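Local coordinates for protein pseudouridine synthase (Pyrococcus abyssi, PDB 2AUS) that probably converts uridine to pseudouridine in RNA as the archaeal Cbf5 enzyme, a TruB-family pseudouridine synthase that carries a PUA domain, at residues His185-Gly188 / Leu189-Val193; Val260-Ala264 / His265-Leu269; Ala279-Lys282 / Lys283-Val287. All blocks are in the same frame, centred on the assembly; numbering follows the deposited sequence.

Interaction 1: His185-Gly188 / Leu189-Val193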
loop_
_atom_site.group_PDB
_atom_site.type_symbol
_atom_site.label_atom_id
_atom_site.label_comp_id
_atom_site.label_asym_id
_atom_site.label_seq_id
_atom_site.Cartn_x
_atom_site.Cartn_y
_atom_site.Cartn_z
ATOM N N HIS A 185 -5.891 21.141 17.587
ATOM C CA HIS A 185 -6.250 20.725 18.937
ATOM C C HIS A 185 -6.609 21.958 19.776
ATOM O O HIS A 185 -7.602 21.957 20.500
ATOM C CB HIS A 185 -5.079 19.972 19.574
ATOM C CG HIS A 185 -5.344 19.498 20.970
ATOM N ND1 HIS A 185 -6.260 18.510 21.260
ATOM C CD2 HIS A 185 -4.805 19.871 22.156
ATOM C CE1 HIS A 185 -6.275 18.294 22.564
ATOM N NE2 HIS A 185 -5.401 19.106 23.131
ATOM N N HIS A 186 -5.808 23.014 19.662
ATOM C CA HIS A 186 -6.057 24.238 20.418
ATOM C C HIS A 186 -7.327 24.945 19.968
ATOM O O HIS A 186 -7.997 25.591 20.771
ATOM C CB HIS A 186 -4.860 25.186 20.307
ATOM C CG HIS A 186 -3.651 24.710 21.053
ATOM N ND1 HIS A 186 -2.585 25.531 21.350
ATOM C CD2 HIS A 186 -3.350 23.497 21.576
ATOM C CE1 HIS A 186 -1.680 24.845 22.027
ATOM N NE2 HIS A 186 -2.120 23.608 22.178
ATOM N N ILE A 187 -7.646 24.832 18.681
ATOM C CA ILE A 187 -8.850 25.449 18.144
ATOM C C ILE A 187 -10.045 24.693 18.709
ATOM O O ILE A 187 -11.088 25.281 18.997
ATOM C CB ILE A 187 -8.877 25.386 16.592
ATOM C CG1 ILE A 187 -7.874 26.393 16.015
ATOM C CG2 ILE A 187 -10.283 25.650 16.078
ATOM C CD1 ILE A 187 -7.697 26.302 14.502
ATOM N N GLY A 188 -9.881 23.384 18.872
ATOM C CA GLY A 188 -10.950 22.570 19.419
ATOM C C GLY A 188 -11.189 22.917 20.877
ATOM O O GLY A 188 -12.328 22.899 21.347
ATOM N N LEU A 189 -10.112 23.234 21.594
ATOM C CA LEU A 189 -10.209 23.598 23.007
ATOM C C LEU A 189 -10.907 24.938 23.143
ATOM O O LEU A 189 -11.725 25.131 24.036
ATOM C CB LEU A 189 -8.819 23.677 23.649
ATOM C CG LEU A 189 -8.120 22.350 23.967
ATOM C CD1 LEU A 189 -6.733 22.629 24.528
ATOM C CD2 LEU A 189 -8.952 21.550 24.963
ATOM N N ALA A 190 -10.582 25.857 22.241
ATOM C CA ALA A 190 -11.175 27.188 22.247
ATOM C C ALA A 190 -12.672 27.123 21.951
ATOM O O ALA A 190 -13.450 27.908 22.490
ATOM C CB ALA A 190 -10.476 28.073 21.225
ATOM N N LEU A 191 -13.069 26.189 21.088
ATOM C CA LEU A 191 -14.477 26.025 20.731
ATOM C C LEU A 191 -15.227 25.303 21.838
ATOM O O LEU A 191 -16.457 25.277 21.853
ATOM C CB LEU A 191 -14.607 25.239 19.423
ATOM C CG LEU A 191 -14.151 25.978 18.170
ATOM C CD1 LEU A 191 -14.254 25.054 16.973
ATOM C CD2 LEU A 191 -15.009 27.217 17.962
ATOM N N GLY A 192 -14.472 24.705 22.756
ATOM C CA GLY A 192 -15.069 23.994 23.873
ATOM C C GLY A 192 -15.497 22.569 23.585
ATOM O O GLY A 192 -15.689 21.782 24.512
ATOM N N VAL A 193 -15.633 22.222 22.306
ATOM C CA VAL A 193 -16.068 20.879 21.924
ATOM C C VAL A 193 -14.938 19.913 21.580
ATOM O O VAL A 193 -15.126 18.695 21.589
ATOM C CB VAL A 193 -17.024 20.944 20.722
ATOM C CG1 VAL A 193 -18.185 21.864 21.044
ATOM C CG2 VAL A 193 -16.278 21.433 19.480
#

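Interaction 2: Val260-Ala264 / His265-Leu269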
loop_
_atom_site.group_PDB
_atom_site.type_symbol
_atom_site.label_atom_id
_atom_site.label_comp_id
_atom_site.label_asym_id
_atom_site.label_seq_id
_atom_site.Cartn_x
_atom_site.Cartn_y
_atom_site.Cartn_z
ATOM N N VAL A 260 34.749 32.572 -6.100
ATOM C CA VAL A 260 34.018 31.318 -6.225
ATOM C C VAL A 260 34.995 30.152 -6.076
ATOM O O VAL A 260 34.710 29.176 -5.384
ATOM C CB VAL A 260 33.316 31.188 -7.590
ATOM C CG1 VAL A 260 32.648 29.823 -7.685
ATOM C CG2 VAL A 260 32.276 32.290 -7.762
ATOM N N ALA A 261 36.146 30.261 -6.729
ATOM C CA ALA A 261 37.155 29.213 -6.673
ATOM C C ALA A 261 37.622 28.997 -5.236
ATOM O O ALA A 261 37.714 27.859 -4.762
ATOM C CB ALA A 261 38.349 29.580 -7.563
ATOM N N ALA A 262 37.910 30.094 -4.544
ATOM C CA ALA A 262 38.371 30.020 -3.165
ATOM C C ALA A 262 37.322 29.371 -2.263
ATOM O O ALA A 262 37.649 28.506 -1.444
ATOM C CB ALA A 262 38.714 31.422 -2.658
ATOM N N VAL A 263 36.067 29.786 -2.404
ATOM C CA VAL A 263 35.003 29.219 -1.588
ATOM C C VAL A 263 34.768 27.761 -1.966
ATOM O O VAL A 263 34.537 26.921 -1.100
ATOM C CB VAL A 263 33.679 30.012 -1.745
ATOM C CG1 VAL A 263 32.552 29.282 -1.054
ATOM C CG2 VAL A 263 33.834 31.397 -1.154
ATOM N N ALA A 264 34.832 27.459 -3.259
ATOM C CA ALA A 264 34.641 26.088 -3.723
ATOM C C ALA A 264 35.735 25.176 -3.154
ATOM O O ALA A 264 35.526 23.969 -2.990
ATOM C CB ALA A 264 34.672 26.035 -5.247
ATOM N N HIS A 265 36.903 25.749 -2.875
ATOM C CA HIS A 265 38.007 24.976 -2.325
ATOM C C HIS A 265 38.025 24.961 -0.798
ATOM O O HIS A 265 39.038 24.613 -0.191
ATOM C CB HIS A 265 39.344 25.498 -2.856
ATOM C CG HIS A 265 39.620 25.112 -4.278
ATOM N ND1 HIS A 265 38.851 25.556 -5.330
ATOM C CD2 HIS A 265 40.568 24.310 -4.818
ATOM C CE1 HIS A 265 39.311 25.044 -6.459
ATOM N NE2 HIS A 265 40.353 24.283 -6.175
ATOM N N GLY A 266 36.915 25.358 -0.179
ATOM C CA GLY A 266 36.831 25.319 1.272
ATOM C C GLY A 266 37.039 26.575 2.099
ATOM O O GLY A 266 36.837 26.540 3.312
ATOM N N ALA A 267 37.436 27.679 1.478
ATOM C CA ALA A 267 37.659 28.913 2.226
ATOM C C ALA A 267 36.357 29.616 2.582
ATOM O O ALA A 267 35.310 29.351 1.988
ATOM C CB ALA A 267 38.534 29.856 1.422
ATOM N N ASN A 268 36.420 30.498 3.572
ATOM C CA ASN A 268 35.249 31.271 3.948
ATOM C C ASN A 268 35.241 32.459 3.001
ATOM O O ASN A 268 36.268 32.792 2.419
ATOM C CB ASN A 268 35.344 31.761 5.393
ATOM C CG ASN A 268 35.037 30.675 6.394
ATOM O OD1 ASN A 268 34.139 29.861 6.183
ATOM N ND2 ASN A 268 35.773 30.664 7.503
ATOM N N LEU A 269 34.095 33.104 2.841
ATOM C CA LEU A 269 34.011 34.251 1.938
ATOM C C LEU A 269 34.515 35.525 2.597
ATOM O O LEU A 269 34.098 35.870 3.701
ATOM C CB LEU A 269 32.561 34.461 1.486
ATOM C CG LEU A 269 32.280 35.698 0.627
ATOM C CD1 LEU A 269 33.005 35.567 -0.700
ATOM C CD2 LEU A 269 30.777 35.847 0.418
#

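Interaction 3: Ala279-Lys282 / Lys283-Val287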
loop_
_atom_site.group_PDB
_atom_site.type_symbol
_atom_site.label_atom_id
_atom_site.label_comp_id
_atom_site.label_asym_id
_atom_site.label_seq_id
_atom_site.Cartn_x
_atom_site.Cartn_y
_atom_site.Cartn_z
ATOM N N ALA A 279 20.020 43.693 0.784
ATOM C CA ALA A 279 20.031 44.580 1.932
ATOM C C ALA A 279 19.435 43.786 3.084
ATOM O O ALA A 279 18.906 42.689 2.889
ATOM C CB ALA A 279 19.173 45.808 1.651
ATOM N N GLY A 280 19.524 44.342 4.286
ATOM C CA GLY A 280 18.942 43.693 5.448
ATOM C C GLY A 280 19.579 42.425 5.971
ATOM O O GLY A 280 18.963 41.728 6.774
ATOM N N ILE A 281 20.786 42.099 5.524
ATOM C CA ILE A 281 21.438 40.900 6.036
ATOM C C ILE A 281 22.079 41.289 7.356
ATOM O O ILE A 281 22.657 42.367 7.475
ATOM C CB ILE A 281 22.557 40.385 5.107
ATOM C CG1 ILE A 281 21.964 39.825 3.817
ATOM C CG2 ILE A 281 23.375 39.315 5.825
ATOM C CD1 ILE A 281 23.031 39.384 2.827
ATOM N N LYS A 282 21.975 40.422 8.352
ATOM C CA LYS A 282 22.584 40.714 9.635
ATOM C C LYS A 282 23.306 39.500 10.185
ATOM O O LYS A 282 22.921 38.362 9.919
ATOM C CB LYS A 282 21.533 41.228 10.632
ATOM C CG LYS A 282 20.247 40.423 10.694
ATOM C CD LYS A 282 19.207 41.121 11.566
ATOM C CE LYS A 282 18.909 42.531 11.052
ATOM N NZ LYS A 282 17.969 43.287 11.935
ATOM N N LYS A 283 24.372 39.760 10.936
ATOM C CA LYS A 283 25.174 38.707 11.533
ATOM C C LYS A 283 24.289 37.582 12.055
ATOM O O LYS A 283 23.284 37.834 12.719
ATOM C CB LYS A 283 26.017 39.279 12.675
ATOM C CG LYS A 283 26.984 38.278 13.287
ATOM C CD LYS A 283 27.686 38.857 14.506
ATOM C CE LYS A 283 28.600 37.825 15.154
ATOM N NZ LYS A 283 29.713 37.425 14.256
ATOM N N GLY A 284 24.656 36.343 11.738
ATOM C CA GLY A 284 23.880 35.205 12.188
ATOM C C GLY A 284 22.901 34.657 11.164
ATOM O O GLY A 284 22.504 33.493 11.245
ATOM N N ASP A 285 22.505 35.484 10.199
ATOM C CA ASP A 285 21.558 35.048 9.179
ATOM C C ASP A 285 22.117 33.997 8.228
ATOM O O ASP A 285 23.298 34.008 7.884
ATOM C CB ASP A 285 21.079 36.232 8.331
ATOM C CG ASP A 285 20.218 37.213 9.109
ATOM O OD1 ASP A 285 19.604 36.805 10.122
ATOM O OD2 ASP A 285 20.145 38.390 8.689
ATOM N N LEU A 286 21.243 33.089 7.810
ATOM C CA LEU A 286 21.598 32.051 6.853
ATOM C C LEU A 286 21.564 32.758 5.500
ATOM O O LEU A 286 20.559 33.374 5.140
ATOM C CB LEU A 286 20.558 30.938 6.881
ATOM C CG LEU A 286 20.624 29.845 5.812
ATOM C CD1 LEU A 286 21.955 29.111 5.874
ATOM C CD2 LEU A 286 19.460 28.880 6.029
ATOM N N VAL A 287 22.668 32.699 4.766
ATOM C CA VAL A 287 22.715 33.355 3.471
ATOM C C VAL A 287 23.171 32.398 2.393
ATOM O O VAL A 287 23.801 31.382 2.673
ATOM C CB VAL A 287 23.670 34.573 3.469
ATOM C CG1 VAL A 287 23.213 35.590 4.506
ATOM C CG2 VAL A 287 25.112 34.124 3.745
HETATM O O HOH W 1 18.421 38.585 6.414
#

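Interaction 1: His185-Gly188 / Leu189-Val193
His185 and Leu189, one helical turn apart, meet where Leu189 CD1 comes to 4.0 Å from His185 NE2. The two side chains approach at a slant, and Leu189 CG stands over one face of the imidazole, offset toward its rim. With CG anti to the backbone N and beside the carbonyl carbon (chi1 -180°), the histidine ring reaches forward along the helix toward Leu189. Two residues on, on the buried side of the helix, Ile187 and Leu191 run side by side and point the same way, with Ile187 CG2 4.1 Å from Leu191 CD1. Leu191 CG also rests on the carbonyl of its partner, 3.2 Å from Ile187 O. Three i to i+4 backbone bonds fix this spacing: Leu189 N to His185 O, Ala190 N to His186 O and Leu191 N to Ile187 O, each 3.0 Å. The last turn is left at Gly192, whose positive phi (83°) would press a CB against the preceding carbonyl O. His185 and Leu189, by contrast, are exposed. This end of helix 180-191 thus lies with Ile187 on Met114 and Leu191 on Leu116 of strand 108-116, while Met129 and Val128 of helix 122-131 pack against Ile187 and Leu191 respectively.

Interaction 2: Val260-Ala264 / His265-Leu269
A Schellman motif ends helix 257-264 in the PUA domain, with Gly266 as its C-prime residue. Its two defining bonds run from Ala267 N to Ala262 O (3.0 Å) and from Gly266 N to Val263 O (3.0 Å), the latter donor standing well above the carbonyl plane. At phi 100° a CB on Gly266 would collide with the preceding carbonyl O. Beyond the turn, Ala267 CB settles 3.3 Å from Ala262 O, and Val263 CG2 meets Leu269 CB at 4.2 Å, joining the helix to the start of strand 269-270. Val263 also packs on Val320 of strand 316-323 and on Val297 of strand 296-302. On another side of the helix end, His265 folds its ring back beside its own backbone N (chi1 -75°), which brings ND1 to the carbonyl of Ala261. With the imidazole of His265 replaced by the methyl of an alanine, Ala261 O would probably keep the backbone N-H of this position but lose its second donor. The carbonyl is gripped from opposite faces of its plane: His265 N reaches Ala261 O at 2.9 Å, and His265 ND1 closes on Ala261 O at 2.6 Å, with the oxygen at the ring edge, 24° out of the imidazole plane.

Interaction 3: Ala279-Lys282 / Lys283-Val287
Gly280 O and the carboxylate of Asp285 face each other across a water that lies within hydrogen-bonding distance of both, 3.2 Å from Gly280 O and 2.9 Å from Asp285 OD2. Next, Ile281 turns to the apolar side and crosses Val287 at about a right angle, its CG2 4.0 Å from Val287 CG1. With CG1 anti to the carbonyl carbon (chi1 -69°), Ile281 CG2 is left anti to the backbone N, where it meets the valine. Lys282 then uses its backbone at both ends: its N-H is directed at Asp285 OD2 (2.8 Å), an atom whose place is less sure, and its carbonyl takes the N-H of Asp285. That second bond, 2.9 Å from Asp285 N to Lys282 O, is nearly straight, lies in the carbonyl plane and closes a type II beta turn with Lys283 and Gly284 at its corners. Positive phi at Gly284 (98°) suits the third position of such a turn. The ammonium of Lys282 leads away, and the pair makes no salt bridge here. The loop carries the chain from strand 274-278 into strand 286-291, and Ile281 and Val287 both pack on Ala302 of strand 296-302 and on Ile253 of strand 252-255.

In the fold
From the N terminus the three contacts come in series, each a local turn of the chain, and none nests within or crosses another. Interaction 1 comes first, ending helix 180-191 beside the antiparallel sheet that contains strand 108-116. The chain then reaches the PUA domain, where interaction 2 turns from helix 257-264 into strand 269-270 and interaction 3 turns from strand 274-278 into strand 286-291. These last two serve the same mixed sheet, with centres about 19 Å apart and nearest atoms about 7 Å apart. Interactions 1 and 2 lie on opposite sides of the chain's centre, their centres about 52 Å apart, and interaction 3 is about 38 Å from interaction 1, centre to centre.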